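Local coordinates for protein proto-oncogene vav (Homo sapiens, PDB 6NEW) that probably activates Rho-family GTPases such as Rac by promoting exchange of GDP for GTP, through a Dbl-homology domain followed by PH and zinc-binding C1 domains, at residues Y126-Y129 and C130-E134; M176-V179 and L180-L184. All blocks are in the same frame, centred on the assembly; numbering follows the deposited sequence.

How the interactions relate
Both interactions are local, helix-turn contacts in the all-helical RhoGEF (Dbl-homology) domain, and their centres lie 14 Å apart. Interaction 1 is the junction between helices 125-131 and 133-146; interaction 2 is the break between helices 174-179 and 182-191. The two meet side by side: Cys130 SG packs on Met176 CG at 3.6 Å, and Tyr126 CD1 touches Val179 CG1 at 3.6 Å. The long helix 196-235 borders both, with Val216 touching Tyr126 and Cys130 from interaction 1 and Leu180 from interaction 2. The zinc ions belong to other residues, in the C1 domain, so these contacts build the helical bundle and take no part in metal binding.

Interaction 1 (Y126-Y129 and C130-E134)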
loop_
_atom_site.group_PDB
_atom_site.type_symbol
_atom_site.label_atom_id
_atom_site.label_comp_id
_atom_site.label_asym_id
_atom_site.label_seq_id
_atom_site.Cartn_x
_atom_site.Cartn_y
_atom_site.Cartn_z
ATOM N N TYR A 126 10.824 -0.805 -5.633
ATOM C CA TYR A 126 9.593 -1.249 -6.285
ATOM C C TYR A 126 8.394 -0.492 -5.714
ATOM O O TYR A 126 7.332 -0.455 -6.338
ATOM C CB TYR A 126 9.399 -2.772 -6.192
ATOM C CG TYR A 126 10.084 -3.514 -7.318
ATOM C CD1 TYR A 126 9.510 -3.586 -8.586
ATOM C CD2 TYR A 126 11.324 -4.117 -7.128
ATOM C CE1 TYR A 126 10.145 -4.253 -9.628
ATOM C CE2 TYR A 126 11.970 -4.780 -8.164
ATOM C CZ TYR A 126 11.377 -4.845 -9.412
ATOM O OH TYR A 126 12.018 -5.501 -10.424
ATOM N N GLY A 127 8.587 0.106 -4.533
ATOM C CA GLY A 127 7.612 0.977 -3.886
ATOM C C GLY A 127 7.431 2.201 -4.764
ATOM O O GLY A 127 6.339 2.415 -5.305
ATOM N N ARG A 128 8.566 2.916 -5.033
ATOM C CA ARG A 128 8.670 4.083 -5.928
ATOM C C ARG A 128 8.149 3.771 -7.348
ATOM O O ARG A 128 7.544 4.653 -7.959
ATOM C CB ARG A 128 10.129 4.588 -5.983
ATOM C CG ARG A 128 10.319 5.991 -6.588
ATOM C CD ARG A 128 11.802 6.305 -6.727
ATOM N NE ARG A 128 12.081 7.646 -7.248
ATOM C CZ ARG A 128 12.098 7.982 -8.536
ATOM N NH1 ARG A 128 11.786 7.088 -9.466
ATOM N NH2 ARG A 128 12.390 9.223 -8.902
ATOM N N TYR A 129 8.357 2.520 -7.853
ATOM C CA TYR A 129 7.916 2.094 -9.186
ATOM C C TYR A 129 6.424 1.896 -9.279
ATOM O O TYR A 129 5.778 2.547 -10.094
ATOM C CB TYR A 129 8.648 0.797 -9.679
ATOM C CG TYR A 129 8.375 0.457 -11.139
ATOM C CD1 TYR A 129 9.105 1.055 -12.165
ATOM C CD2 TYR A 129 7.350 -0.417 -11.495
ATOM C CE1 TYR A 129 8.814 0.803 -13.505
ATOM C CE2 TYR A 129 7.051 -0.677 -12.834
ATOM C CZ TYR A 129 7.786 -0.064 -13.836
ATOM O OH TYR A 129 7.505 -0.327 -15.154
ATOM N N CYS A 130 5.898 0.942 -8.497
ATOM C CA CYS A 130 4.513 0.491 -8.514
ATOM C C CYS A 130 3.515 1.569 -8.143
ATOM O O CYS A 130 2.360 1.508 -8.591
ATOM C CB CYS A 130 4.348 -0.764 -7.666
ATOM S SG CYS A 130 5.315 -2.177 -8.268
ATOM N N SER A 131 3.964 2.576 -7.389
ATOM C CA SER A 131 3.120 3.703 -7.034
ATOM C C SER A 131 2.831 4.523 -8.302
ATOM O O SER A 131 1.663 4.757 -8.634
ATOM C CB SER A 131 3.792 4.560 -5.961
ATOM O OG SER A 131 4.962 5.235 -6.386
ATOM N N GLN A 132 3.906 4.869 -9.053
ATOM C CA GLN A 132 3.871 5.683 -10.273
ATOM C C GLN A 132 3.665 4.901 -11.602
ATOM O O GLN A 132 3.957 5.463 -12.651
ATOM C CB GLN A 132 5.146 6.554 -10.355
ATOM C CG GLN A 132 5.191 7.671 -9.305
ATOM C CD GLN A 132 6.554 8.300 -9.074
ATOM O OE1 GLN A 132 7.609 7.690 -9.267
ATOM N NE2 GLN A 132 6.556 9.525 -8.580
ATOM N N VAL A 133 3.125 3.651 -11.574
ATOM C CA VAL A 133 2.905 2.830 -12.788
ATOM C C VAL A 133 1.851 3.454 -13.711
ATOM O O VAL A 133 2.112 3.589 -14.908
ATOM C CB VAL A 133 2.627 1.327 -12.489
ATOM C CG1 VAL A 133 2.016 0.596 -13.689
ATOM C CG2 VAL A 133 3.901 0.632 -12.061
ATOM N N GLU A 134 0.670 3.801 -13.168
ATOM C CA GLU A 134 -0.404 4.444 -13.929
ATOM C C GLU A 134 0.036 5.853 -14.320
ATOM O O GLU A 134 -0.233 6.271 -15.440
ATOM C CB GLU A 134 -1.701 4.499 -13.115
#
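Cys130 SG lies at the edge of the Tyr126 ring, near its plane and 4.4 Å from Tyr126 CD1, where one helical turn of the RhoGEF domain brings residues i and i+4 together. The backbone ties the same pair through a hydrogen bond from Cys130 N to Tyr126 O (2.9 Å). The small thiol suits a buried spot beside two tyrosines. One residue on, Ser131 N bonds to Gly127 O at 3.2 Å, and its side chain adds a second link: OG, turned back between its own N and carbonyl carbon (chi1 67°), donates to Arg128 O from above the carbonyl plane. Replacing Ser131 with alanine would probably leave Arg128 O without this hydroxyl donor, and the turn without its side-chain tie. The next helix starts after Gln132, its N-cap residue, and Val133 turns a methyl back to the preceding turn. Farther out, Tyr126 OH is hydrogen-bonded to Tyr55 OH and Tyr129 OH to Leu172 O, so each buried ring keeps its polar end satisfied, while Pro175 touches both rings. With CG anti to the backbone N (chi1 -171°), the Tyr129 ring reaches Val133 obliquely, Tyr129 CE2 lying 3.5 Å from Val133 CG2.

Interaction 2 (M176-V179 and L180-L184); sequences MQRV and LKYHL
The guanidinium of Arg178 has Tyr182 CE1 over one of its faces, Arg178 CZ lying 3.6 Å from Tyr182 CE1, with the guanidinium and ring planes 70° apart; this is a steep crossing and not a stack. In the arginine, CG stands anti to the backbone N and the chain bends at chi2 (73°), bringing NE to the phenol oxygen, and a weak hydrogen bond runs from Arg178 NE to Tyr182 OH at 3.2 Å. One face of the Tyr182 ring takes Arg178 O, 3.6 Å above its plane and offset toward the rim. That same oxygen accepts Lys181 N (3.0 Å), an i+3 to i bond where the chain passes from helix 174-179 toward helix 182-191. Leu180 CD1 packs 3.7 Å from Val179 CG1, a branched pair suited to the apolar surface of helix 196-235, where Leu212 touches Val179 and Val216 touches Leu180. A water bridges the break, donating to Val179 O and accepting from His183 N at 3.2 Å, so a carbonyl and an amide there find partners. Glu52 forms a salt bridge with Arg178 NH2 and a hydrogen bond with Tyr182 OH, while Tyr20 OH is bonded to Arg178 NH1. The buried positive charge is thus probably balanced by Glu52, and the phenol of Tyr182, between that carboxylate and the weakly bonded guanidinium, would probably be polarised by them.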
loop_
_atom_site.group_PDB
_atom_site.type_symbol
_atom_site.label_atom_id
_atom_site.label_comp_id
_atom_site.label_asym_id
_atom_site.label_seq_id
_atom_site.Cartn_x
_atom_site.Cartn_y
_atom_site.Cartn_z
ATOM N N MET A 176 6.029 -4.827 -12.130
ATOM C CA MET A 176 5.090 -4.975 -11.010
ATOM C C MET A 176 4.815 -6.463 -10.804
ATOM O O MET A 176 4.891 -6.949 -9.676
ATOM C CB MET A 176 3.765 -4.198 -11.224
ATOM C CG MET A 176 2.874 -4.162 -9.956
ATOM S SD MET A 176 1.083 -3.891 -10.164
ATOM C CE MET A 176 0.572 -5.531 -10.768
ATOM N N GLN A 177 4.554 -7.184 -11.907
ATOM C CA GLN A 177 4.271 -8.613 -11.894
ATOM C C GLN A 177 5.440 -9.454 -11.396
ATOM O O GLN A 177 5.199 -10.412 -10.673
ATOM C CB GLN A 177 3.769 -9.089 -13.257
ATOM C CG GLN A 177 2.360 -8.611 -13.525
ATOM C CD GLN A 177 1.935 -8.877 -14.918
ATOM O OE1 GLN A 177 1.084 -9.709 -15.121
ATOM N NE2 GLN A 177 2.506 -8.181 -15.894
ATOM N N ARG A 178 6.691 -9.065 -11.721
ATOM C CA ARG A 178 7.887 -9.789 -11.286
ATOM C C ARG A 178 8.105 -9.766 -9.773
ATOM O O ARG A 178 8.258 -10.840 -9.178
ATOM C CB ARG A 178 9.151 -9.318 -12.032
ATOM C CG ARG A 178 10.425 -10.082 -11.657
ATOM C CD ARG A 178 10.445 -11.496 -12.228
ATOM N NE ARG A 178 11.633 -12.237 -11.803
ATOM C CZ ARG A 178 11.697 -13.562 -11.757
ATOM N NH1 ARG A 178 10.651 -14.301 -12.088
ATOM N NH2 ARG A 178 12.813 -14.157 -11.357
ATOM N N VAL A 179 8.116 -8.565 -9.155
ATOM C CA VAL A 179 8.339 -8.406 -7.713
ATOM C C VAL A 179 7.264 -9.146 -6.886
ATOM O O VAL A 179 7.558 -9.599 -5.786
ATOM C CB VAL A 179 8.529 -6.920 -7.296
ATOM C CG1 VAL A 179 7.231 -6.115 -7.383
ATOM C CG2 VAL A 179 9.181 -6.792 -5.920
ATOM N N LEU A 180 6.064 -9.339 -7.464
ATOM C CA LEU A 180 4.936 -10.023 -6.845
ATOM C C LEU A 180 4.992 -11.552 -7.007
ATOM O O LEU A 180 4.199 -12.255 -6.378
ATOM C CB LEU A 180 3.613 -9.455 -7.400
ATOM C CG LEU A 180 2.909 -8.352 -6.585
ATOM C CD1 LEU A 180 3.758 -7.103 -6.453
ATOM C CD2 LEU A 180 1.582 -7.982 -7.215
ATOM N N LYS A 181 5.937 -12.066 -7.825
ATOM C CA LYS A 181 6.086 -13.504 -8.084
ATOM C C LYS A 181 7.150 -14.211 -7.238
ATOM O O LYS A 181 7.039 -15.427 -7.077
ATOM C CB LYS A 181 6.342 -13.796 -9.582
ATOM C CG LYS A 181 5.238 -13.380 -10.567
ATOM C CD LYS A 181 3.925 -14.156 -10.490
ATOM C CE LYS A 181 3.001 -13.720 -11.601
ATOM N NZ LYS A 181 1.686 -14.412 -11.542
ATOM N N TYR A 182 8.178 -13.491 -6.728
ATOM C CA TYR A 182 9.248 -14.098 -5.927
ATOM C C TYR A 182 8.764 -14.974 -4.798
ATOM O O TYR A 182 9.280 -16.081 -4.644
ATOM C CB TYR A 182 10.239 -13.070 -5.402
ATOM C CG TYR A 182 11.035 -12.409 -6.501
ATOM C CD1 TYR A 182 11.856 -13.158 -7.345
ATOM C CD2 TYR A 182 10.958 -11.039 -6.712
ATOM C CE1 TYR A 182 12.576 -12.552 -8.371
ATOM C CE2 TYR A 182 11.668 -10.424 -7.736
ATOM C CZ TYR A 182 12.481 -11.182 -8.559
ATOM O OH TYR A 182 13.164 -10.555 -9.567
ATOM N N HIS A 183 7.764 -14.507 -4.032
ATOM C CA HIS A 183 7.187 -15.278 -2.922
ATOM C C HIS A 183 6.460 -16.528 -3.426
ATOM O O HIS A 183 6.464 -17.535 -2.732
ATOM C CB HIS A 183 6.305 -14.411 -1.993
ATOM C CG HIS A 183 4.974 -14.030 -2.566
ATOM N ND1 HIS A 183 3.825 -14.739 -2.261
ATOM C CD2 HIS A 183 4.653 -13.024 -3.410
ATOM C CE1 HIS A 183 2.847 -14.154 -2.935
ATOM N NE2 HIS A 183 3.294 -13.120 -3.647
ATOM N N LEU A 184 5.882 -16.483 -4.642
ATOM C CA LEU A 184 5.215 -17.654 -5.215
ATOM C C LEU A 184 6.256 -18.700 -5.687
ATOM O O LEU A 184 6.028 -19.905 -5.524
ATOM C CB LEU A 184 4.276 -17.275 -6.377
ATOM C CG LEU A 184 3.110 -16.337 -6.069
ATOM C CD1 LEU A 184 2.352 -15.967 -7.339
ATOM C CD2 LEU A 184 2.161 -16.944 -5.044
HETATM O O HOH W 1 7.692 -11.356 -3.797
#